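Local structure of tRNA (cytosine(72)-C(5))-methyltransferase (Pyrococcus horikoshii, 5ZVE) at residues A307-L312 with K340-E345; P185-A190 with T212-Q217; I127-G132 with K284-R289; Y96-V101 with L133-G138; R10-N15 with S326-E331. The protein catalyses the transfer of a methyl group from S-adenosyl-L-methionine to the C5 position of cytosine 72 in several tRNAs. All blocks are in the same frame, centred on the assembly; numbering follows the deposited sequence.

Contact 1: A307-L312 with K340-E345; sequences AAIKSL and KGMKLE
Ile309 and Met342 lie alongside each other, their chains running in opposite senses, where helix 291-310 ends next to strand 342-344 in the Rossmann-like alpha/beta fold of this class I methyltransferase. Ile309 brings both branches of its side chain to the contact. Its CG1 stands beside the backbone N (chi1 -66°) and the chain is stretched beyond it, carrying CD1 out to Met342 CG at 3.8 Å and to Lys340 CB at 3.6 Å. The other branch, CG2, comes within 3.8 Å of Lys340 O. Met342 is folded at both its second and third torsions (chi2 -67°, chi3 -64°). SD therefore passes 4.0 Å from Ile309 CG1, and the terminal methyl curls back toward Leu312, crossing that side chain at about a right angle with Met342 CE 3.8 Å from Leu312 CD1. Lys340 offers little beyond its CB. The rest of the chain leads away, and the residue forms a cation-pi contact with Trp306. No hydrogen bond links the two segments, so close apolar contact joins them, and Met342 also rests on Leu318 and Leu379 of the sheet. The polar work at the helix end is done otherwise: Lys381 NZ binds the carbonyls of Ile309 and Leu312, and Ser311 OG donates to Ala307 O at 2.8 Å, almost in line with that carbonyl bond.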
# COMPACT_ATOMS: atom_id res chain seq x y z
N ALA A 307 12.61 12.11 -16.45
CA ALA A 307 13.01 13.20 -15.57
C ALA A 307 14.02 12.72 -14.53
O ALA A 307 14.95 13.44 -14.16
CB ALA A 307 11.80 13.82 -14.90
N ALA A 308 13.84 11.49 -14.05
CA ALA A 308 14.73 10.91 -13.05
C ALA A 308 16.09 10.60 -13.65
O ALA A 308 17.13 10.91 -13.06
CB ALA A 308 14.13 9.65 -12.46
N ILE A 309 16.08 9.97 -14.83
CA ILE A 309 17.30 9.62 -15.53
C ILE A 309 18.17 10.85 -15.81
O ILE A 309 19.38 10.82 -15.60
CB ILE A 309 16.98 8.91 -16.87
CG1 ILE A 309 16.33 7.55 -16.60
CG2 ILE A 309 18.24 8.74 -17.71
CD1 ILE A 309 15.87 6.84 -17.87
N LYS A 310 17.54 11.93 -16.26
CA LYS A 310 18.26 13.15 -16.57
C LYS A 310 18.78 13.85 -15.31
O LYS A 310 19.71 14.65 -15.37
CB LYS A 310 17.38 14.12 -17.35
CG LYS A 310 17.09 13.68 -18.78
CD LYS A 310 16.46 14.81 -19.60
CE LYS A 310 15.16 15.30 -18.97
NZ LYS A 310 14.52 16.39 -19.77
N SER A 311 18.17 13.54 -14.16
CA SER A 311 18.58 14.16 -12.91
C SER A 311 19.52 13.27 -12.11
O SER A 311 19.92 13.63 -11.00
CB SER A 311 17.35 14.49 -12.05
OG SER A 311 16.47 15.37 -12.73
N LEU A 312 19.88 12.12 -12.66
CA LEU A 312 20.80 11.22 -11.99
C LEU A 312 22.22 11.48 -12.45
O LEU A 312 22.48 11.65 -13.64
CB LEU A 312 20.44 9.75 -12.27
CG LEU A 312 19.63 8.97 -11.24
CD1 LEU A 312 19.45 7.53 -11.71
CD2 LEU A 312 20.29 9.00 -9.86
N LYS A 340 17.49 4.13 -22.43
CA LYS A 340 17.94 5.47 -22.06
C LYS A 340 19.22 5.49 -21.21
O LYS A 340 19.44 6.43 -20.44
CB LYS A 340 16.83 6.24 -21.34
CG LYS A 340 15.71 6.89 -22.21
CD LYS A 340 15.21 6.04 -23.38
CE LYS A 340 14.45 6.89 -24.41
NZ LYS A 340 15.35 7.59 -25.40
N GLY A 341 20.06 4.46 -21.34
CA GLY A 341 21.35 4.47 -20.68
C GLY A 341 21.37 3.98 -19.24
O GLY A 341 22.30 4.28 -18.49
N MET A 342 20.33 3.25 -18.84
CA MET A 342 20.27 2.66 -17.51
C MET A 342 20.54 1.16 -17.58
O MET A 342 20.20 0.51 -18.57
CB MET A 342 18.92 2.92 -16.86
CG MET A 342 18.50 4.37 -16.76
SD MET A 342 19.54 5.32 -15.63
CE MET A 342 19.20 4.51 -14.07
N LYS A 343 21.14 0.61 -16.52
CA LYS A 343 21.48 -0.81 -16.48
C LYS A 343 20.91 -1.51 -15.24
O LYS A 343 20.98 -0.98 -14.13
CB LYS A 343 23.00 -0.97 -16.52
CG LYS A 343 23.49 -2.41 -16.50
CD LYS A 343 25.01 -2.47 -16.57
CE LYS A 343 25.54 -3.89 -16.44
NZ LYS A 343 25.20 -4.48 -15.11
N LEU A 344 20.35 -2.70 -15.44
CA LEU A 344 19.80 -3.48 -14.33
C LEU A 344 20.88 -3.92 -13.35
O LEU A 344 21.96 -4.34 -13.75
CB LEU A 344 19.07 -4.71 -14.86
CG LEU A 344 17.63 -4.55 -15.36
CD1 LEU A 344 17.23 -5.78 -16.13
CD2 LEU A 344 16.70 -4.36 -14.19
N GLU A 345 20.57 -3.83 -12.07
CA GLU A 345 21.48 -4.25 -11.01
C GLU A 345 20.79 -5.18 -10.03
O GLU A 345 19.59 -5.04 -9.75
CB GLU A 345 22.06 -3.05 -10.27
CG GLU A 345 22.79 -2.07 -11.16
CD GLU A 345 24.30 -2.19 -11.04
OE1 GLU A 345 24.83 -1.92 -9.94
OE2 GLU A 345 24.96 -2.54 -12.04

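Contact 2: P185-A190 with T212-Q217; sequences PSMVTA and TTHIAQ
Segments 185-190 and 212-217 of helices 184-193 and 210-218 come closest by CA at Ala190 and Ile215, their axes 9.5 Å apart with a crossing angle of -49°. Helix 210-218 begins within the glycine-rich run 205-211 that binds S-adenosyl-L-methionine in this Rossmann-like fold. His214 and Ala190 carry most of the contact. With CG anti to the backbone N (chi1 -170°), the imidazole reaches across to the other helix: the ring edge at CE1 faces Met187 O, 3.2 Å away and near the ring plane, while Ala190 CB comes in obliquely, 3.3 Å from His214 ND1. The same methyl meets Ile215 CD1 at 3.8 Å. Both ring nitrogens have partners. NE2 is hydrogen-bonded to Glu69 OE2, a carboxylate that would be expected to keep a proton on that nitrogen, and so the ring is held at two points of its edge. The second is a water in the ring plane, which lies 2.9 Å from His214 ND1 and donates to Ser186 O at 2.8 Å.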
# COMPACT_ATOMS: atom_id res chain seq x y z
N PRO A 185 6.74 -5.54 0.66
CA PRO A 185 7.42 -5.08 -0.56
C PRO A 185 7.86 -3.61 -0.50
O PRO A 185 8.96 -3.29 -0.96
CB PRO A 185 6.37 -5.29 -1.66
CG PRO A 185 5.10 -5.61 -0.97
CD PRO A 185 5.45 -6.19 0.34
N SER A 186 7.04 -2.74 0.07
CA SER A 186 7.40 -1.33 0.18
C SER A 186 8.65 -1.12 1.05
O SER A 186 9.48 -0.26 0.76
CB SER A 186 6.24 -0.51 0.74
OG SER A 186 5.23 -0.35 -0.23
N MET A 187 8.77 -1.92 2.11
CA MET A 187 9.94 -1.85 2.98
C MET A 187 11.21 -2.35 2.29
O MET A 187 12.28 -1.77 2.43
CB MET A 187 9.69 -2.65 4.25
CG MET A 187 8.74 -1.99 5.22
SD MET A 187 8.80 -2.81 6.82
CE MET A 187 7.64 -4.15 6.56
N VAL A 188 11.08 -3.44 1.54
CA VAL A 188 12.18 -3.96 0.74
C VAL A 188 12.70 -2.90 -0.22
O VAL A 188 13.90 -2.76 -0.44
CB VAL A 188 11.76 -5.23 -0.04
CG1 VAL A 188 12.89 -5.71 -0.92
CG2 VAL A 188 11.34 -6.33 0.91
N THR A 189 11.77 -2.13 -0.79
CA THR A 189 12.11 -1.07 -1.75
C THR A 189 13.16 -0.10 -1.19
O THR A 189 14.19 0.14 -1.82
CB THR A 189 10.86 -0.28 -2.18
OG1 THR A 189 9.94 -1.15 -2.85
CG2 THR A 189 11.23 0.87 -3.10
N ALA A 190 12.90 0.46 -0.01
CA ALA A 190 13.82 1.42 0.60
C ALA A 190 15.16 0.78 0.93
O ALA A 190 16.21 1.40 0.80
CB ALA A 190 13.20 2.03 1.84
N THR A 212 9.81 7.49 2.26
CA THR A 212 10.70 8.59 2.61
C THR A 212 11.20 8.48 4.05
O THR A 212 12.39 8.60 4.32
CB THR A 212 10.03 9.95 2.41
OG1 THR A 212 9.57 10.06 1.06
CG2 THR A 212 11.02 11.07 2.70
N THR A 213 10.27 8.23 4.97
CA THR A 213 10.62 8.17 6.38
C THR A 213 11.43 6.91 6.70
O THR A 213 12.23 6.91 7.63
CB THR A 213 9.36 8.23 7.27
OG1 THR A 213 8.40 7.25 6.84
CG2 THR A 213 8.73 9.61 7.19
N HIS A 214 11.23 5.86 5.92
CA HIS A 214 12.03 4.65 6.05
C HIS A 214 13.49 4.94 5.70
O HIS A 214 14.41 4.51 6.40
CB HIS A 214 11.47 3.53 5.17
CG HIS A 214 12.09 2.19 5.41
ND1 HIS A 214 11.76 1.08 4.67
CD2 HIS A 214 13.01 1.78 6.32
CE1 HIS A 214 12.46 0.04 5.10
NE2 HIS A 214 13.22 0.44 6.10
N ILE A 215 13.70 5.69 4.61
CA ILE A 215 15.04 6.13 4.23
C ILE A 215 15.67 6.95 5.36
O ILE A 215 16.86 6.80 5.67
CB ILE A 215 15.02 6.99 2.95
CG1 ILE A 215 14.42 6.20 1.79
CG2 ILE A 215 16.42 7.45 2.58
CD1 ILE A 215 15.33 5.13 1.23
N ALA A 216 14.86 7.80 5.97
CA ALA A 216 15.31 8.67 7.05
C ALA A 216 15.84 7.88 8.25
O ALA A 216 16.85 8.25 8.84
CB ALA A 216 14.19 9.60 7.48
N GLN A 217 15.17 6.78 8.59
CA GLN A 217 15.63 5.98 9.73
C GLN A 217 16.83 5.11 9.35
O GLN A 217 17.68 4.82 10.18
CB GLN A 217 14.49 5.12 10.30
CG GLN A 217 14.13 3.88 9.51
CD GLN A 217 12.94 3.14 10.11
OE1 GLN A 217 11.89 3.72 10.35
NE2 GLN A 217 13.12 1.84 10.39
O HOH W 1 9.79 1.78 2.69

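Contact 3: I127-G132 with K284-R289; sequences IRDPKG and KLWEER
An Asx turn in the PUA domain supplies the carboxylate that receives the indole of Trp286, which belongs to the loop between strand 267-273 and helix 291-310 of the methyltransferase domain. Trp286 NE1 donates to Asp129 OD2 at 2.6 Å with an N-H...O angle of 157°. The acceptor lies practically in the ring plane and uses its syn lone pair, with carboxylate and indole only 28° from coplanar. Asp129 OD1 has a different task: it accepts from Lys131 N at 2.9 Å, met from above the carboxylate plane, and also from Leu133 N. The two oxygens thus share the work, one facing the neighbouring domain and the other fixing the turn.

Lys131 lies over one face of the same ring. Its extended chain places CD 3.5 Å from the centroid of the five-membered ring, a CH-pi contact, while CB sits 3.6 Å from Trp286 CZ2. NZ ends off-centre, 4.4 Å from that centroid, as a cation-pi partner, and Arg30 makes another cation-pi contact with the indole. Edge and face are therefore both engaged, which fixes the rotation of the ring. On the turn itself Arg128 NH1 reaches Gly132 O at 2.7 Å. The whole is a type I turn from Asp129 to Gly132, overlapped at its start by an Asx turn, linking antiparallel strands 124-128 and 134-140.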
# COMPACT_ATOMS: atom_id res chain seq x y z
N ILE A 127 -23.93 -6.42 7.13
CA ILE A 127 -23.44 -5.24 6.45
C ILE A 127 -22.98 -5.58 5.04
O ILE A 127 -22.13 -6.46 4.84
CB ILE A 127 -22.29 -4.58 7.21
CG1 ILE A 127 -22.73 -4.23 8.63
CG2 ILE A 127 -21.80 -3.34 6.47
CD1 ILE A 127 -21.59 -3.80 9.53
N ARG A 128 -23.54 -4.88 4.06
CA ARG A 128 -23.17 -5.07 2.67
C ARG A 128 -22.70 -3.77 2.04
O ARG A 128 -23.13 -2.69 2.43
CB ARG A 128 -24.34 -5.65 1.88
CG ARG A 128 -24.38 -7.17 1.96
CD ARG A 128 -25.71 -7.69 1.49
NE ARG A 128 -26.00 -9.01 2.03
CZ ARG A 128 -25.67 -10.15 1.42
NH1 ARG A 128 -25.03 -10.12 0.26
NH2 ARG A 128 -25.97 -11.31 1.98
N ASP A 129 -21.80 -3.89 1.07
CA ASP A 129 -21.34 -2.74 0.31
C ASP A 129 -22.43 -2.37 -0.71
O ASP A 129 -23.41 -3.11 -0.83
CB ASP A 129 -19.97 -3.03 -0.33
CG ASP A 129 -20.04 -3.84 -1.62
OD1 ASP A 129 -21.10 -4.40 -1.98
OD2 ASP A 129 -18.98 -3.93 -2.28
N PRO A 130 -22.27 -1.25 -1.45
CA PRO A 130 -23.37 -0.84 -2.33
C PRO A 130 -23.69 -1.85 -3.45
O PRO A 130 -24.74 -1.73 -4.07
CB PRO A 130 -22.86 0.47 -2.93
CG PRO A 130 -21.91 1.01 -1.93
CD PRO A 130 -21.22 -0.20 -1.37
N LYS A 131 -22.82 -2.82 -3.67
CA LYS A 131 -23.03 -3.82 -4.71
C LYS A 131 -23.40 -5.19 -4.15
O LYS A 131 -23.32 -6.20 -4.86
CB LYS A 131 -21.79 -3.94 -5.59
CG LYS A 131 -21.46 -2.68 -6.37
CD LYS A 131 -20.23 -2.89 -7.24
CE LYS A 131 -19.83 -1.60 -7.94
NZ LYS A 131 -18.66 -1.77 -8.84
N GLY A 132 -23.77 -5.25 -2.87
CA GLY A 132 -24.27 -6.48 -2.30
C GLY A 132 -23.23 -7.43 -1.72
O GLY A 132 -23.57 -8.54 -1.30
N LYS A 284 -9.17 -5.99 -2.73
CA LYS A 284 -9.77 -5.46 -3.95
C LYS A 284 -11.22 -5.93 -4.04
O LYS A 284 -11.50 -6.98 -4.63
CB LYS A 284 -8.96 -5.91 -5.17
CG LYS A 284 -9.38 -5.25 -6.47
CD LYS A 284 -9.09 -3.76 -6.47
CE LYS A 284 -7.59 -3.50 -6.52
NZ LYS A 284 -7.28 -2.07 -6.79
N LEU A 285 -12.12 -5.17 -3.44
CA LEU A 285 -13.54 -5.49 -3.45
C LEU A 285 -14.09 -5.42 -4.88
O LEU A 285 -14.73 -6.37 -5.35
CB LEU A 285 -14.33 -4.56 -2.53
CG LEU A 285 -14.37 -4.90 -1.03
CD1 LEU A 285 -12.99 -4.84 -0.39
CD2 LEU A 285 -15.34 -4.00 -0.29
N TRP A 286 -13.85 -4.31 -5.56
CA TRP A 286 -14.22 -4.16 -6.96
C TRP A 286 -13.15 -3.38 -7.70
O TRP A 286 -12.85 -2.24 -7.34
CB TRP A 286 -15.57 -3.45 -7.12
CG TRP A 286 -16.67 -4.09 -6.33
CD1 TRP A 286 -17.14 -3.69 -5.11
CD2 TRP A 286 -17.44 -5.24 -6.70
NE1 TRP A 286 -18.15 -4.52 -4.70
CE2 TRP A 286 -18.35 -5.48 -5.66
CE3 TRP A 286 -17.44 -6.09 -7.81
CZ2 TRP A 286 -19.26 -6.54 -5.69
CZ3 TRP A 286 -18.34 -7.14 -7.84
CH2 TRP A 286 -19.24 -7.36 -6.79
N GLU A 287 -12.57 -3.99 -8.72
CA GLU A 287 -11.54 -3.34 -9.52
C GLU A 287 -12.18 -2.42 -10.55
O GLU A 287 -12.94 -2.89 -11.40
CB GLU A 287 -10.64 -4.37 -10.21
CG GLU A 287 -9.53 -3.76 -11.05
CD GLU A 287 -8.54 -2.95 -10.23
OE1 GLU A 287 -8.60 -1.70 -10.30
OE2 GLU A 287 -7.71 -3.56 -9.53
N GLU A 288 -11.89 -1.13 -10.48
CA GLU A 288 -12.50 -0.16 -11.39
C GLU A 288 -11.61 0.18 -12.58
O GLU A 288 -12.10 0.51 -13.66
CB GLU A 288 -12.86 1.12 -10.64
CG GLU A 288 -13.77 0.92 -9.44
CD GLU A 288 -13.06 1.17 -8.13
OE1 GLU A 288 -11.82 1.09 -8.11
OE2 GLU A 288 -13.75 1.44 -7.12
N ARG A 289 -10.29 0.10 -12.39
CA ARG A 289 -9.36 0.46 -13.45
C ARG A 289 -9.19 -0.69 -14.43
O ARG A 289 -9.27 -1.86 -14.05
CB ARG A 289 -8.01 0.88 -12.87
CG ARG A 289 -7.99 2.33 -12.40
CD ARG A 289 -6.79 2.62 -11.54
NE ARG A 289 -6.89 3.93 -10.90
CZ ARG A 289 -6.06 4.36 -9.95
NH1 ARG A 289 -5.06 3.59 -9.54
NH2 ARG A 289 -6.22 5.56 -9.42

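Contact 4: Y96-V101 with L133-G138; sequences YAAESV and LLVGIG
Val101 and Val135 meet through the branches their first torsions select: chi1 of 168° sets Val101 CG1 anti to its own N, while chi1 of -59° puts Val135 CG2 in the tight slot between backbone N and carbonyl carbon. These two methyls touch at 3.8 Å, the side chains crossing at roughly a right angle. On the helix side Ala98 O faces Val135, 3.7 Å from CB, with both methyls of Val135 about as near; Ala98 CB lies 4.3 Å from Val135 CG1. Val135 and Gly136 form a classic beta bulge opposite Ile127, and Gly136, lacking a side chain, lets Val101 CG1 settle 4.3 Å from its CA. Helix 95-101 thus lies across strand 134-140 of the PUA domain, the short axes 7.5 Å apart and at 69° to each other. Val101 also touches Val158 and Ile127, so it sits among three neighbouring strands. With no hydrogen bond between the segments, the helix is held on the sheet here by the fit of buried apolar groups.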
# COMPACT_ATOMS: atom_id res chain seq x y z
N TYR A 96 -16.27 3.07 0.92
CA TYR A 96 -15.11 3.23 1.77
C TYR A 96 -15.31 2.56 3.13
O TYR A 96 -14.40 1.91 3.65
CB TYR A 96 -14.78 4.71 1.95
CG TYR A 96 -14.53 5.41 0.64
CD1 TYR A 96 -13.28 5.36 0.03
CD2 TYR A 96 -15.54 6.12 -0.00
CE1 TYR A 96 -13.04 6.00 -1.17
CE2 TYR A 96 -15.31 6.76 -1.21
CZ TYR A 96 -14.06 6.70 -1.79
OH TYR A 96 -13.83 7.34 -2.98
N ALA A 97 -16.50 2.72 3.71
CA ALA A 97 -16.81 2.11 5.00
C ALA A 97 -16.79 0.59 4.90
O ALA A 97 -16.33 -0.09 5.81
CB ALA A 97 -18.16 2.59 5.49
N ALA A 98 -17.32 0.07 3.80
CA ALA A 98 -17.41 -1.37 3.58
C ALA A 98 -16.05 -2.06 3.56
O ALA A 98 -15.90 -3.17 4.07
CB ALA A 98 -18.15 -1.65 2.30
N GLU A 99 -15.06 -1.41 2.96
CA GLU A 99 -13.72 -1.99 2.84
C GLU A 99 -13.03 -2.08 4.21
O GLU A 99 -12.26 -3.00 4.46
CB GLU A 99 -12.86 -1.17 1.86
CG GLU A 99 -11.43 -1.68 1.72
CD GLU A 99 -10.58 -0.84 0.78
OE1 GLU A 99 -11.10 -0.41 -0.27
OE2 GLU A 99 -9.39 -0.61 1.09
N SER A 100 -13.30 -1.11 5.08
CA SER A 100 -12.71 -1.12 6.41
C SER A 100 -13.40 -2.15 7.32
O SER A 100 -12.73 -2.88 8.05
CB SER A 100 -12.76 0.28 7.03
OG SER A 100 -14.09 0.73 7.14
N VAL A 101 -14.73 -2.22 7.25
CA VAL A 101 -15.51 -3.24 7.95
C VAL A 101 -15.07 -4.65 7.54
O VAL A 101 -14.95 -5.56 8.37
CB VAL A 101 -17.02 -3.06 7.69
CG1 VAL A 101 -17.81 -4.28 8.15
CG2 VAL A 101 -17.53 -1.79 8.35
N LEU A 133 -21.97 -7.00 -1.71
CA LEU A 133 -20.92 -7.80 -1.11
C LEU A 133 -21.07 -7.83 0.41
O LEU A 133 -21.07 -6.79 1.06
CB LEU A 133 -19.54 -7.27 -1.50
CG LEU A 133 -18.33 -8.07 -1.00
CD1 LEU A 133 -18.32 -9.47 -1.59
CD2 LEU A 133 -17.04 -7.34 -1.31
N LEU A 134 -21.22 -9.03 0.97
CA LEU A 134 -21.32 -9.17 2.42
C LEU A 134 -19.94 -8.99 3.05
O LEU A 134 -19.03 -9.80 2.82
CB LEU A 134 -21.91 -10.53 2.79
CG LEU A 134 -22.02 -10.84 4.28
CD1 LEU A 134 -22.97 -9.87 4.97
CD2 LEU A 134 -22.47 -12.27 4.50
N VAL A 135 -19.78 -7.94 3.85
CA VAL A 135 -18.47 -7.61 4.38
C VAL A 135 -18.38 -7.80 5.88
O VAL A 135 -17.29 -7.80 6.46
CB VAL A 135 -18.09 -6.15 4.05
CG1 VAL A 135 -18.08 -5.95 2.54
CG2 VAL A 135 -19.04 -5.18 4.72
N GLY A 136 -19.53 -8.01 6.52
CA GLY A 136 -19.53 -8.18 7.96
C GLY A 136 -20.91 -8.32 8.58
O GLY A 136 -21.92 -8.00 7.96
N ILE A 137 -20.91 -8.82 9.81
CA ILE A 137 -22.11 -9.00 10.61
C ILE A 137 -21.84 -8.42 11.99
O ILE A 137 -20.72 -8.51 12.49
CB ILE A 137 -22.50 -10.49 10.71
CG1 ILE A 137 -23.00 -10.99 9.36
CG2 ILE A 137 -23.58 -10.70 11.75
CD1 ILE A 137 -23.19 -12.47 9.30
N GLY A 138 -22.84 -7.80 12.60
CA GLY A 138 -22.64 -7.14 13.87
C GLY A 138 -23.94 -6.77 14.55
O GLY A 138 -25.01 -7.28 14.21

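Contact 5: R10-N15 with S326-E331; sequences REYYKN and SYEENE
Tyr12 crosses from helix 7-17 to the turn at Tyr327-Asn330, and its hydroxyl does the holding. The CB bond heads toward the turn; chi1 of 175° sets CG anti to the backbone N, and the ring's hydroxyl end is what meets the turn. Further out the ring edge meets Glu328: CE1 is 3.8 Å from OE1, and CZ 3.6 Å from the same oxygen, the carboxylate turned 32° from the ring plane. At the tip OH donates to the syn lone pair of Glu328 OE1 at 2.6 Å, and accepts from Tyr327 N at 2.9 Å with an N-H...O angle of 157°. One hydroxyl is thus gripped by two bonds, both near the ring plane, with Ser326 CB also 3.6 Å from it. Glu328 gets back to the phenol because its chain bends at chi2. Behind this first shell, Ser326 OG accepts from Glu329 N at 3.2 Å and donates to Glu329 OE2 at 2.8 Å, bracing the backbone that presents Tyr327 N. Leu291 packs on Tyr12. The segment follows closely on Cys323, the predicted nucleophile, and its form is that of an ST motif overlapping a type I turn just ahead of helix 331-339.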
# COMPACT_ATOMS: atom_id res chain seq x y z
N ARG A 10 -9.54 -9.32 -16.88
CA ARG A 10 -9.43 -10.75 -16.60
C ARG A 10 -8.72 -11.47 -17.73
O ARG A 10 -7.84 -12.29 -17.50
CB ARG A 10 -10.81 -11.36 -16.35
CG ARG A 10 -11.54 -10.75 -15.17
CD ARG A 10 -12.49 -11.72 -14.51
NE ARG A 10 -13.48 -12.29 -15.42
CZ ARG A 10 -14.70 -11.79 -15.60
NH1 ARG A 10 -15.54 -12.38 -16.43
NH2 ARG A 10 -15.08 -10.70 -14.94
N GLU A 11 -9.12 -11.15 -18.97
CA GLU A 11 -8.45 -11.70 -20.15
C GLU A 11 -6.99 -11.26 -20.19
O GLU A 11 -6.12 -12.03 -20.58
CB GLU A 11 -9.17 -11.25 -21.43
CG GLU A 11 -10.62 -11.70 -21.54
CD GLU A 11 -10.76 -13.21 -21.59
OE1 GLU A 11 -9.78 -13.90 -21.94
OE2 GLU A 11 -11.86 -13.72 -21.29
N TYR A 12 -6.74 -10.03 -19.78
CA TYR A 12 -5.39 -9.49 -19.74
C TYR A 12 -4.53 -10.32 -18.79
O TYR A 12 -3.44 -10.76 -19.15
CB TYR A 12 -5.40 -8.02 -19.32
CG TYR A 12 -4.03 -7.41 -19.14
CD1 TYR A 12 -3.36 -6.83 -20.21
CD2 TYR A 12 -3.40 -7.41 -17.90
CE1 TYR A 12 -2.10 -6.27 -20.05
CE2 TYR A 12 -2.16 -6.87 -17.73
CZ TYR A 12 -1.50 -6.30 -18.80
OH TYR A 12 -0.25 -5.76 -18.61
N TYR A 13 -5.04 -10.54 -17.58
CA TYR A 13 -4.33 -11.35 -16.59
C TYR A 13 -4.08 -12.76 -17.09
O TYR A 13 -2.97 -13.28 -16.95
CB TYR A 13 -5.11 -11.39 -15.27
CG TYR A 13 -5.08 -10.11 -14.48
CD1 TYR A 13 -4.02 -9.21 -14.59
CD2 TYR A 13 -6.12 -9.79 -13.60
CE1 TYR A 13 -4.00 -8.04 -13.86
CE2 TYR A 13 -6.10 -8.62 -12.87
CZ TYR A 13 -5.04 -7.75 -13.00
OH TYR A 13 -5.03 -6.59 -12.26
N LYS A 14 -5.10 -13.39 -17.67
CA LYS A 14 -4.96 -14.75 -18.20
C LYS A 14 -3.87 -14.80 -19.26
O LYS A 14 -3.06 -15.72 -19.28
CB LYS A 14 -6.29 -15.25 -18.78
CG LYS A 14 -7.36 -15.54 -17.73
CD LYS A 14 -8.72 -15.81 -18.37
CE LYS A 14 -9.78 -16.06 -17.30
NZ LYS A 14 -11.16 -16.16 -17.86
N ASN A 15 -3.85 -13.80 -20.13
CA ASN A 15 -2.84 -13.72 -21.18
C ASN A 15 -1.44 -13.53 -20.60
O ASN A 15 -0.47 -14.08 -21.11
CB ASN A 15 -3.15 -12.59 -22.15
CG ASN A 15 -4.25 -12.95 -23.12
OD1 ASN A 15 -4.47 -14.12 -23.43
ND2 ASN A 15 -4.96 -11.93 -23.61
N SER A 326 0.58 -4.82 -13.93
CA SER A 326 0.64 -4.73 -15.39
C SER A 326 2.06 -4.84 -15.93
O SER A 326 3.03 -4.46 -15.26
CB SER A 326 0.01 -3.43 -15.88
OG SER A 326 0.90 -2.33 -15.71
N TYR A 327 2.19 -5.41 -17.12
CA TYR A 327 3.47 -5.48 -17.79
C TYR A 327 3.95 -4.09 -18.19
O TYR A 327 5.10 -3.72 -17.94
CB TYR A 327 3.40 -6.39 -19.03
CG TYR A 327 4.75 -6.58 -19.68
CD1 TYR A 327 5.59 -7.61 -19.28
CD2 TYR A 327 5.19 -5.73 -20.68
CE1 TYR A 327 6.83 -7.79 -19.86
CE2 TYR A 327 6.42 -5.90 -21.27
CZ TYR A 327 7.24 -6.93 -20.86
OH TYR A 327 8.47 -7.09 -21.45
N GLU A 328 3.06 -3.33 -18.83
CA GLU A 328 3.41 -2.04 -19.43
C GLU A 328 3.98 -1.05 -18.41
O GLU A 328 4.94 -0.34 -18.71
CB GLU A 328 2.18 -1.41 -20.11
CG GLU A 328 1.70 -2.12 -21.38
CD GLU A 328 0.84 -3.33 -21.09
OE1 GLU A 328 0.59 -3.63 -19.90
OE2 GLU A 328 0.39 -3.99 -22.06
N GLU A 329 3.40 -1.01 -17.21
CA GLU A 329 3.86 -0.08 -16.18
C GLU A 329 5.12 -0.57 -15.50
O GLU A 329 5.78 0.18 -14.78
CB GLU A 329 2.77 0.15 -15.13
CG GLU A 329 1.49 0.77 -15.64
CD GLU A 329 0.38 0.74 -14.59
OE1 GLU A 329 0.42 1.58 -13.67
OE2 GLU A 329 -0.51 -0.12 -14.68
N ASN A 330 5.47 -1.82 -15.74
CA ASN A 330 6.58 -2.44 -15.02
C ASN A 330 7.74 -2.83 -15.93
O ASN A 330 8.60 -2.01 -16.21
CB ASN A 330 6.07 -3.65 -14.24
CG ASN A 330 5.14 -3.24 -13.11
OD1 ASN A 330 5.29 -2.17 -12.53
ND2 ASN A 330 4.16 -4.09 -12.81
N GLU A 331 7.77 -4.09 -16.37
CA GLU A 331 8.85 -4.55 -17.24
C GLU A 331 8.93 -3.70 -18.51
O GLU A 331 10.03 -3.41 -19.00
CB GLU A 331 8.67 -6.03 -17.59
CG GLU A 331 9.00 -6.98 -16.44
CD GLU A 331 7.80 -7.26 -15.55
OE1 GLU A 331 6.78 -6.54 -15.66
OE2 GLU A 331 7.88 -8.21 -14.73

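Overall arrangement
Contacts 3 and 4 are neighbours, with centres 10 Å apart. They share the PUA sheet through adjacent strands 124-128 and 134-140, and Asp129 of one packs on Ala98 of the other. Contact 4 is internal to that domain. Contact 5 bridges most of the chain; contacts 2, 3 and 4 all fall between its two segments. Along the chain contact 4 closes before contact 2 opens, and contact 2 before contact 1. Contacts 1 and 2 lie about 20 Å apart between centres, contact 2 beside the cofactor loop and contact 1 about 44 Å from contact 4 between centres. Contacts 3 and 5 tie the PUA domain and the N-terminal helix 7-17 to the methyltransferase domain; the others join helices and strands within the fold.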